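Local coordinates for protein arginase (RocF) (Helicobacter pylori, PDB 4G3H) that probably hydrolyses L-arginine to L-ornithine and urea as a manganese-dependent arginase, holding two manganese ions in each subunit, at residues Y114-T123 and H133-V144. Residues are numbered along the deposited sequence; the frame is centred on the assembly and turned at random.
Sequences YLDAHADIHT and HGMPLGMVLNRV. With MN (manganese (II) ion), chain E; MN (manganese (II) ion), chain F.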
# COMPACT_ATOMS: atom_id res chain seq x y z
N TYR A 114 -7.23 -1.88 -2.04
CA TYR A 114 -5.94 -2.41 -2.46
C TYR A 114 -5.83 -2.52 -3.98
O TYR A 114 -6.40 -3.43 -4.57
CB TYR A 114 -5.75 -3.80 -1.82
CG TYR A 114 -4.32 -4.23 -1.57
CD1 TYR A 114 -3.63 -3.76 -0.46
CD2 TYR A 114 -3.68 -5.12 -2.43
CE1 TYR A 114 -2.33 -4.17 -0.19
CE2 TYR A 114 -2.36 -5.54 -2.17
CZ TYR A 114 -1.70 -5.06 -1.04
OH TYR A 114 -0.42 -5.48 -0.75
N LEU A 115 -5.11 -1.59 -4.60
CA LEU A 115 -4.94 -1.58 -6.05
C LEU A 115 -3.62 -2.26 -6.33
O LEU A 115 -2.56 -1.74 -5.99
CB LEU A 115 -4.94 -0.14 -6.58
CG LEU A 115 -6.30 0.55 -6.51
CD1 LEU A 115 -6.70 0.77 -5.05
CD2 LEU A 115 -6.23 1.90 -7.25
N ASP A 116 -3.68 -3.42 -6.99
CA ASP A 116 -2.46 -4.20 -7.20
C ASP A 116 -2.70 -5.30 -8.23
O ASP A 116 -3.83 -5.75 -8.43
CB ASP A 116 -2.11 -4.83 -5.85
CG ASP A 116 -0.69 -5.32 -5.76
OD1 ASP A 116 -0.17 -5.93 -6.71
OD2 ASP A 116 -0.09 -5.10 -4.69
N ALA A 117 -1.63 -5.74 -8.88
CA ALA A 117 -1.73 -6.82 -9.85
C ALA A 117 -1.73 -8.12 -9.05
O ALA A 117 -2.13 -9.17 -9.55
CB ALA A 117 -0.54 -6.79 -10.81
N HIS A 118 -1.28 -8.04 -7.79
CA HIS A 118 -1.19 -9.20 -6.90
C HIS A 118 -2.06 -9.11 -5.65
O HIS A 118 -2.44 -8.02 -5.22
CB HIS A 118 0.27 -9.41 -6.46
CG HIS A 118 1.26 -9.30 -7.57
ND1 HIS A 118 1.88 -8.12 -7.90
CD2 HIS A 118 1.71 -10.22 -8.46
CE1 HIS A 118 2.67 -8.31 -8.94
NE2 HIS A 118 2.59 -9.57 -9.30
N ALA A 119 -2.36 -10.26 -5.06
CA ALA A 119 -3.17 -10.34 -3.86
C ALA A 119 -2.30 -10.15 -2.61
O ALA A 119 -2.79 -9.75 -1.55
CB ALA A 119 -3.90 -11.69 -3.80
N ASP A 120 -1.01 -10.45 -2.74
CA ASP A 120 -0.06 -10.31 -1.63
C ASP A 120 -0.50 -11.03 -0.35
O ASP A 120 -0.27 -10.53 0.76
CB ASP A 120 0.18 -8.83 -1.30
CG ASP A 120 0.92 -8.09 -2.41
OD1 ASP A 120 1.52 -8.75 -3.28
OD2 ASP A 120 0.92 -6.84 -2.40
N ILE A 121 -1.11 -12.20 -0.50
CA ILE A 121 -1.55 -12.95 0.66
C ILE A 121 -0.51 -13.98 1.08
O ILE A 121 -0.27 -14.18 2.27
CB ILE A 121 -2.89 -13.67 0.37
CG1 ILE A 121 -4.01 -12.63 0.24
CG2 ILE A 121 -3.21 -14.66 1.48
CD1 ILE A 121 -5.35 -13.20 -0.19
N HIS A 122 0.12 -14.61 0.10
CA HIS A 122 1.14 -15.62 0.38
C HIS A 122 2.38 -15.37 -0.46
O HIS A 122 2.29 -15.08 -1.66
CB HIS A 122 0.59 -17.02 0.07
CG HIS A 122 -0.46 -17.48 1.03
ND1 HIS A 122 -1.47 -18.36 0.67
CD2 HIS A 122 -0.66 -17.20 2.34
CE1 HIS A 122 -2.24 -18.59 1.71
NE2 HIS A 122 -1.78 -17.90 2.74
N THR A 123 3.54 -15.47 0.17
CA THR A 123 4.79 -15.26 -0.53
C THR A 123 4.91 -16.25 -1.68
O THR A 123 4.74 -17.46 -1.50
CB THR A 123 5.99 -15.46 0.41
OG1 THR A 123 5.93 -14.49 1.47
CG2 THR A 123 7.29 -15.30 -0.35
N HIS A 133 6.84 -11.53 -4.79
CA HIS A 133 6.10 -10.59 -3.95
C HIS A 133 5.94 -11.11 -2.52
O HIS A 133 5.91 -12.32 -2.29
CB HIS A 133 4.73 -10.28 -4.56
CG HIS A 133 3.77 -11.43 -4.51
ND1 HIS A 133 3.09 -11.78 -3.36
CD2 HIS A 133 3.36 -12.30 -5.47
CE1 HIS A 133 2.31 -12.82 -3.61
NE2 HIS A 133 2.46 -13.15 -4.88
N GLY A 134 5.83 -10.19 -1.57
CA GLY A 134 5.67 -10.56 -0.17
C GLY A 134 4.26 -10.98 0.20
O GLY A 134 3.44 -11.30 -0.66
N MET A 135 3.97 -10.96 1.50
CA MET A 135 2.66 -11.35 2.00
C MET A 135 2.13 -10.44 3.11
O MET A 135 1.67 -10.91 4.15
CB MET A 135 2.72 -12.79 2.52
CG MET A 135 3.93 -13.05 3.41
SD MET A 135 3.77 -14.56 4.38
CE MET A 135 3.75 -15.80 3.09
N PRO A 136 2.18 -9.11 2.89
CA PRO A 136 1.68 -8.19 3.92
C PRO A 136 0.22 -8.44 4.29
O PRO A 136 -0.14 -8.41 5.46
CB PRO A 136 1.91 -6.81 3.30
CG PRO A 136 1.81 -7.07 1.83
CD PRO A 136 2.58 -8.37 1.68
N LEU A 137 -0.62 -8.69 3.29
CA LEU A 137 -2.03 -8.93 3.55
C LEU A 137 -2.25 -10.28 4.22
O LEU A 137 -3.17 -10.44 5.02
CB LEU A 137 -2.85 -8.83 2.26
CG LEU A 137 -3.07 -7.40 1.73
CD1 LEU A 137 -3.94 -7.43 0.50
CD2 LEU A 137 -3.72 -6.55 2.83
N GLY A 138 -1.39 -11.25 3.90
CA GLY A 138 -1.50 -12.56 4.51
C GLY A 138 -1.25 -12.45 6.00
O GLY A 138 -1.78 -13.23 6.79
N MET A 139 -0.43 -11.48 6.39
CA MET A 139 -0.09 -11.25 7.79
C MET A 139 -1.16 -10.39 8.45
O MET A 139 -1.46 -10.54 9.64
CB MET A 139 1.26 -10.56 7.90
CG MET A 139 2.40 -11.35 7.28
SD MET A 139 3.96 -10.46 7.39
CE MET A 139 4.09 -10.33 9.15
N VAL A 140 -1.74 -9.47 7.69
CA VAL A 140 -2.79 -8.61 8.21
C VAL A 140 -4.04 -9.45 8.45
O VAL A 140 -4.77 -9.22 9.42
CB VAL A 140 -3.13 -7.46 7.22
CG1 VAL A 140 -4.48 -6.84 7.58
CG2 VAL A 140 -2.05 -6.40 7.26
N LEU A 141 -4.26 -10.42 7.57
CA LEU A 141 -5.43 -11.30 7.66
C LEU A 141 -5.20 -12.55 8.51
O LEU A 141 -6.12 -13.34 8.72
CB LEU A 141 -5.86 -11.72 6.26
CG LEU A 141 -6.39 -10.64 5.32
CD1 LEU A 141 -6.61 -11.25 3.94
CD2 LEU A 141 -7.68 -10.05 5.88
N ASN A 142 -3.97 -12.74 8.98
CA ASN A 142 -3.64 -13.91 9.79
C ASN A 142 -3.79 -15.24 9.06
O ASN A 142 -4.18 -16.24 9.65
CB ASN A 142 -4.50 -13.95 11.06
CG ASN A 142 -3.81 -13.30 12.23
OD1 ASN A 142 -3.72 -12.07 12.31
ND2 ASN A 142 -3.31 -14.12 13.15
N ARG A 143 -3.48 -15.24 7.77
CA ARG A 143 -3.55 -16.45 6.96
C ARG A 143 -2.17 -16.70 6.38
O ARG A 143 -2.01 -16.90 5.18
CB ARG A 143 -4.59 -16.30 5.84
CG ARG A 143 -6.02 -16.19 6.34
CD ARG A 143 -6.38 -17.37 7.24
NE ARG A 143 -6.26 -18.65 6.55
CZ ARG A 143 -7.13 -19.11 5.66
NH1 ARG A 143 -8.20 -18.40 5.35
NH2 ARG A 143 -6.92 -20.28 5.08
N VAL A 144 -1.17 -16.67 7.26
CA VAL A 144 0.22 -16.86 6.86
C VAL A 144 0.52 -18.18 6.16
O VAL A 144 1.27 -18.22 5.18
CB VAL A 144 1.15 -16.72 8.09
CG1 VAL A 144 2.59 -16.94 7.68
CG2 VAL A 144 0.99 -15.34 8.71
MN MN E . 1.82 -5.51 -4.02
MN MN F . 2.07 -6.02 -6.89
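L137 meets Y114 where the metal-binding loop of the arginase fold, DAHAD, leaves the C-terminal end of strand 110-115 in the central parallel sheet and passes against helix 136-140. L137 CD1 stands 3.5 Å from the centroid of the Y114 ring and 5° off its normal, a CH-pi contact over the ring centre. With CG anti to the backbone N (chi1 -152°), Y114 delivers its OH to D120 OD2 on the anti lone pair of that oxygen, at 2.5 Å. The same OD2 ligates one manganese, so L137 covers the ring of a second-shell residue that positions a first-shell one. D116 bridges both ions, OD2 to the first and OD1 to the second, which H118 ND1 also binds; D234 binds both ions and D236 the one held by H118, whose NE2 is hydrogen-bonded to E250.

At the helix start, where M135 is the N-cap residue, D120 O accepts two weak bonds, from L137 N at 3.1 Å and G138 N at 3.4 Å. The backbones come close here, with the CA atoms of I121 and G138 3.9 Å apart and G138 CA 3.0 Å from I121 O in a CA-H...O contact.

Beside the metal site, the rings of H118 and H133 lie oblique to one another, CD2 to CD2 at 4.0 Å. H133 ND1 turns back to G134 O instead of bonding D120 OD1. The looser side is the far end, where the tip of R143 leads away from the loop and V144 is poorly ordered. One short but bent bond crosses there: H122 NE2 donates to R143 O at 2.6 Å, with an N-H...O angle of 137° and the acceptor close to the imidazole plane.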